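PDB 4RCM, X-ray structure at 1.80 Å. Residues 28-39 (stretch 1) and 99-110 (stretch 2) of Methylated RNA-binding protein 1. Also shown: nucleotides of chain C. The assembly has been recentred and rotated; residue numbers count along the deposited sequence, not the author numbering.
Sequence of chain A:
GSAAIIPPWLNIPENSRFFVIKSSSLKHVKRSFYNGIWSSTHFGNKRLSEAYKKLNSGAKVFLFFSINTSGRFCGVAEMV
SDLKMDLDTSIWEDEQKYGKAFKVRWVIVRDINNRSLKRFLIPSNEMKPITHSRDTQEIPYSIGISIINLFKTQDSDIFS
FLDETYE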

# COMPACT_ATOMS: atom_id res chain seq x y z
N HIS A 28 -8.74 -9.43 -3.77
CA HIS A 28 -7.70 -9.51 -2.75
C HIS A 28 -7.50 -8.21 -1.96
O HIS A 28 -7.20 -8.29 -0.81
CB HIS A 28 -6.33 -9.96 -3.32
CG HIS A 28 -6.25 -11.42 -3.58
ND1 HIS A 28 -5.05 -12.09 -3.70
CD2 HIS A 28 -7.22 -12.36 -3.67
CE1 HIS A 28 -5.28 -13.37 -3.89
NE2 HIS A 28 -6.59 -13.56 -3.88
N VAL A 29 -7.66 -7.03 -2.58
CA VAL A 29 -7.59 -5.80 -1.81
C VAL A 29 -8.71 -5.73 -0.71
O VAL A 29 -8.46 -5.35 0.47
CB VAL A 29 -7.76 -4.55 -2.72
CG1 VAL A 29 -7.86 -3.31 -1.87
CG2 VAL A 29 -6.61 -4.45 -3.71
N LYS A 30 -9.93 -6.02 -1.13
CA LYS A 30 -11.06 -6.02 -0.21
C LYS A 30 -10.85 -6.97 0.96
O LYS A 30 -11.11 -6.60 2.13
CB LYS A 30 -12.32 -6.38 -0.93
CG LYS A 30 -12.82 -5.30 -1.84
CD LYS A 30 -14.00 -5.81 -2.63
CE LYS A 30 -14.43 -4.85 -3.74
NZ LYS A 30 -15.76 -4.23 -3.56
N ARG A 31 -10.39 -8.18 0.64
CA ARG A 31 -10.10 -9.16 1.63
C ARG A 31 -9.02 -8.75 2.58
O ARG A 31 -9.08 -9.13 3.75
CB ARG A 31 -9.72 -10.48 1.01
CG ARG A 31 -10.93 -11.18 0.42
CD ARG A 31 -10.63 -12.62 0.11
NE ARG A 31 -11.69 -13.19 -0.72
CZ ARG A 31 -11.58 -14.31 -1.42
NH1 ARG A 31 -12.61 -14.73 -2.14
NH2 ARG A 31 -10.46 -15.03 -1.41
N SER A 32 -8.01 -8.04 2.09
CA SER A 32 -7.00 -7.42 2.92
C SER A 32 -7.63 -6.40 3.86
O SER A 32 -7.30 -6.31 5.02
CB SER A 32 -5.92 -6.71 2.08
OG SER A 32 -4.84 -6.16 2.87
N PHE A 33 -8.55 -5.63 3.36
CA PHE A 33 -9.15 -4.62 4.19
C PHE A 33 -9.94 -5.23 5.34
O PHE A 33 -9.84 -4.75 6.46
CB PHE A 33 -10.05 -3.70 3.37
CG PHE A 33 -10.81 -2.76 4.21
CD1 PHE A 33 -10.25 -1.56 4.63
CD2 PHE A 33 -12.10 -3.09 4.63
CE1 PHE A 33 -10.94 -0.71 5.47
CE2 PHE A 33 -12.80 -2.24 5.46
CZ PHE A 33 -12.22 -1.05 5.89
N TYR A 34 -10.69 -6.29 5.08
CA TYR A 34 -11.61 -6.87 6.09
C TYR A 34 -10.87 -7.83 7.04
O TYR A 34 -11.29 -7.96 8.20
CB TYR A 34 -12.79 -7.61 5.44
CG TYR A 34 -13.78 -6.67 4.75
CD1 TYR A 34 -14.56 -5.80 5.47
CD2 TYR A 34 -13.88 -6.64 3.37
CE1 TYR A 34 -15.47 -4.93 4.82
CE2 TYR A 34 -14.77 -5.78 2.74
CZ TYR A 34 -15.54 -4.94 3.47
OH TYR A 34 -16.40 -4.03 2.80
N ASN A 35 -9.77 -8.43 6.59
CA ASN A 35 -8.99 -9.32 7.45
C ASN A 35 -7.73 -8.73 8.12
O ASN A 35 -7.12 -9.37 9.04
CB ASN A 35 -8.56 -10.56 6.68
CG ASN A 35 -9.68 -11.50 6.40
OD1 ASN A 35 -9.89 -12.50 7.15
ND2 ASN A 35 -10.43 -11.23 5.32
N GLY A 36 -7.27 -7.61 7.59
CA GLY A 36 -6.15 -6.91 8.11
C GLY A 36 -4.83 -7.63 7.92
O GLY A 36 -3.93 -7.49 8.75
N ILE A 37 -4.70 -8.39 6.82
CA ILE A 37 -3.41 -8.94 6.44
C ILE A 37 -3.09 -8.72 4.96
O ILE A 37 -3.95 -8.33 4.17
CB ILE A 37 -3.32 -10.41 6.75
CG1 ILE A 37 -4.33 -11.22 5.91
CG2 ILE A 37 -3.62 -10.62 8.21
CD1 ILE A 37 -4.11 -12.74 6.04
N TRP A 38 -1.82 -8.95 4.63
CA TRP A 38 -1.36 -9.01 3.26
C TRP A 38 -0.23 -10.00 3.16
O TRP A 38 0.46 -10.32 4.16
CB TRP A 38 -0.92 -7.62 2.75
CG TRP A 38 -0.64 -7.63 1.26
CD1 TRP A 38 0.57 -7.56 0.66
CD2 TRP A 38 -1.61 -7.81 0.21
NE1 TRP A 38 0.42 -7.59 -0.71
CE2 TRP A 38 -0.90 -7.77 -1.02
CE3 TRP A 38 -3.01 -7.94 0.18
CZ2 TRP A 38 -1.54 -7.87 -2.26
CZ3 TRP A 38 -3.66 -8.06 -1.09
CH2 TRP A 38 -2.90 -8.00 -2.28
N SER A 39 -0.10 -10.57 1.96
CA SER A 39 1.02 -11.46 1.59
C SER A 39 1.50 -11.01 0.23
O SER A 39 0.67 -10.81 -0.69
CB SER A 39 0.59 -12.94 1.46
OG SER A 39 0.42 -13.61 2.71
N GLY A 99 3.69 -15.82 -0.11
CA GLY A 99 4.29 -16.34 1.13
C GLY A 99 3.43 -16.12 2.39
O GLY A 99 2.24 -15.78 2.30
N LYS A 100 4.08 -16.30 3.54
CA LYS A 100 3.53 -15.98 4.86
C LYS A 100 2.80 -14.60 4.89
O LYS A 100 3.21 -13.66 4.19
CB LYS A 100 4.69 -15.90 5.83
CG LYS A 100 5.43 -17.21 6.10
CD LYS A 100 6.87 -16.96 6.55
N ALA A 101 1.76 -14.44 5.68
CA ALA A 101 1.16 -13.10 5.72
C ALA A 101 1.82 -12.19 6.80
O ALA A 101 2.51 -12.65 7.70
CB ALA A 101 -0.33 -13.21 5.93
N PHE A 102 1.60 -10.89 6.68
CA PHE A 102 1.92 -9.99 7.75
C PHE A 102 0.71 -9.08 8.01
O PHE A 102 -0.14 -8.94 7.13
CB PHE A 102 3.21 -9.19 7.45
CG PHE A 102 3.16 -8.39 6.19
CD1 PHE A 102 2.54 -7.16 6.16
CD2 PHE A 102 3.69 -8.90 5.03
CE1 PHE A 102 2.46 -6.42 4.98
CE2 PHE A 102 3.64 -8.18 3.84
CZ PHE A 102 3.01 -6.94 3.81
N LYS A 103 0.63 -8.45 9.19
CA LYS A 103 -0.56 -7.61 9.51
C LYS A 103 -0.46 -6.23 8.89
O LYS A 103 0.64 -5.63 8.80
CB LYS A 103 -0.74 -7.49 10.99
CG LYS A 103 -0.99 -8.82 11.69
CD LYS A 103 -0.82 -8.70 13.20
CE LYS A 103 -1.02 -10.05 13.87
NZ LYS A 103 -1.33 -9.89 15.32
N VAL A 104 -1.63 -5.71 8.47
CA VAL A 104 -1.73 -4.37 7.93
C VAL A 104 -2.93 -3.68 8.54
O VAL A 104 -3.88 -4.34 8.92
CB VAL A 104 -1.83 -4.31 6.37
CG1 VAL A 104 -0.61 -5.02 5.77
CG2 VAL A 104 -3.14 -4.92 5.86
N ARG A 105 -2.87 -2.36 8.62
CA ARG A 105 -4.04 -1.56 8.96
C ARG A 105 -4.29 -0.49 7.89
O ARG A 105 -3.45 0.35 7.60
CB ARG A 105 -3.86 -0.93 10.34
CG ARG A 105 -3.60 -1.93 11.49
CD ARG A 105 -4.88 -2.64 12.06
NE ARG A 105 -4.64 -3.69 13.11
CZ ARG A 105 -4.42 -5.01 12.88
NH1 ARG A 105 -4.34 -5.54 11.62
NH2 ARG A 105 -4.27 -5.83 13.92
N TRP A 106 -5.45 -0.54 7.30
CA TRP A 106 -5.78 0.33 6.18
C TRP A 106 -6.05 1.69 6.79
O TRP A 106 -7.01 1.83 7.55
CB TRP A 106 -6.97 -0.25 5.43
CG TRP A 106 -6.56 -1.33 4.46
CD1 TRP A 106 -6.14 -2.60 4.77
CD2 TRP A 106 -6.35 -1.17 3.06
NE1 TRP A 106 -5.78 -3.25 3.63
CE2 TRP A 106 -5.90 -2.40 2.56
CE3 TRP A 106 -6.53 -0.12 2.17
CZ2 TRP A 106 -5.63 -2.60 1.21
CZ3 TRP A 106 -6.27 -0.34 0.83
CH2 TRP A 106 -5.81 -1.57 0.37
N VAL A 107 -5.14 2.63 6.60
CA VAL A 107 -5.29 3.99 7.17
C VAL A 107 -6.14 4.88 6.26
O VAL A 107 -6.92 5.69 6.76
CB VAL A 107 -3.92 4.67 7.48
CG1 VAL A 107 -3.19 3.95 8.60
CG2 VAL A 107 -3.01 4.72 6.25
N ILE A 108 -6.02 4.69 4.94
CA ILE A 108 -6.80 5.47 3.95
C ILE A 108 -7.45 4.60 2.88
O ILE A 108 -6.82 3.76 2.28
CB ILE A 108 -5.93 6.54 3.23
CG1 ILE A 108 -5.41 7.57 4.20
CG2 ILE A 108 -6.73 7.25 2.09
CD1 ILE A 108 -4.19 8.33 3.70
N VAL A 109 -8.74 4.85 2.58
CA VAL A 109 -9.45 4.04 1.60
C VAL A 109 -10.22 5.01 0.73
O VAL A 109 -11.16 5.61 1.22
CB VAL A 109 -10.44 3.06 2.25
CG1 VAL A 109 -11.22 2.29 1.19
CG2 VAL A 109 -9.71 2.10 3.16
N ARG A 110 -9.70 5.22 -0.48
CA ARG A 110 -10.29 6.10 -1.47
C ARG A 110 -9.43 5.97 -2.72
O ARG A 110 -8.27 5.66 -2.65
CB ARG A 110 -10.36 7.56 -1.04
CG ARG A 110 -9.03 8.21 -0.61
CD ARG A 110 -8.25 8.98 -1.70
NE ARG A 110 -9.07 9.85 -2.55
CZ ARG A 110 -9.26 11.17 -2.40
NH1 ARG A 110 -8.74 11.86 -1.38
NH2 ARG A 110 -10.03 11.79 -3.27
C2 6MZ C 3 -2.66 -10.78 -5.74
C4 6MZ C 3 -0.38 -10.22 -5.93
C5 6MZ C 3 -0.18 -10.48 -4.49
N9 6MZ C 3 0.82 -9.83 -6.40
N3 6MZ C 3 -1.63 -10.39 -6.49
N1 6MZ C 3 -2.56 -11.04 -4.42
C6 6MZ C 3 -1.39 -10.92 -3.74
N6 6MZ C 3 -1.29 -11.22 -2.42
C9 6MZ C 3 -2.35 -11.85 -1.67
N7 6MZ C 3 1.13 -10.25 -4.20
C8 6MZ C 3 1.72 -9.87 -5.38
O5' 6MZ C 3 4.97 -11.56 -9.68
C5' 6MZ C 3 3.83 -11.61 -8.79
C4' 6MZ C 3 2.79 -10.55 -9.17
O4' 6MZ C 3 1.56 -10.76 -8.44
C1' 6MZ C 3 1.06 -9.53 -7.87
C2' 6MZ C 3 2.06 -8.45 -8.33
O2' 6MZ C 3 1.60 -7.75 -9.52
C3' 6MZ C 3 3.26 -9.11 -8.90
O3' 6MZ C 3 3.59 -8.32 -10.08
O HOH W 1 -4.72 -8.32 11.49

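This contact joins a short antiparallel strand pairing to a helix laid almost at right angles across the neighbouring strand, with one serine and one tryptophan tying the two parts together. Trp 38 and Phe 102 form the hydrogen-bonded pair, Trp 38 N giving to Phe 102 O at 3.0 Å and Phe 102 N to Trp 38 O at 2.8 Å, and Val 104 N extends the ladder to Gly 36 O at 2.9 Å. At the non-hydrogen-bonded pair, Ile 37 and Lys 103, the CA atoms close to 4.4 Å.

Gly 36 is where helix becomes strand. Its positive phi by itself favours glycine, and an ideal CB would sit only 3.1 Å from Arg 105 NH1. Its carbonyl also accepts from a water, 3.0 Å from Gly 36 O, which in turn accepts from Arg 105 NH1 at 2.8 Å.

The helix, its axis 8.0 Å from that of strand 102-110 at closest approach, packs chiefly through Trp 106. Phe 33 CA lies over the indole's five-membered ring, 3.9 Å from its centroid, while the Phe 33 ring turns its edge to that face; Val 29 CG1 reaches Trp 106 CH2 at 3.5 Å. Ser 32 pairs two polar groups at once: Trp 106 NE1 donates to Ser 32 OG at 3.2 Å, and Ser 32 OG donates to Ile 37 O at 2.7 Å, linking helix, indole and the strand after the turn.

At the far end, Ser 39 OG donates to Gly 99 O at 2.9 Å. The same stretch holds the methylated base: His 28 ND1 donates to 6MZ3 N1 at 2.8 Å, 6MZ3 N6 donates to Ser 39 O at 2.6 Å, and the Trp 38 ring offers N6 a face. Phe 102 CZ meets that indole at its edge, 4.0 Å from Trp 38 CD1.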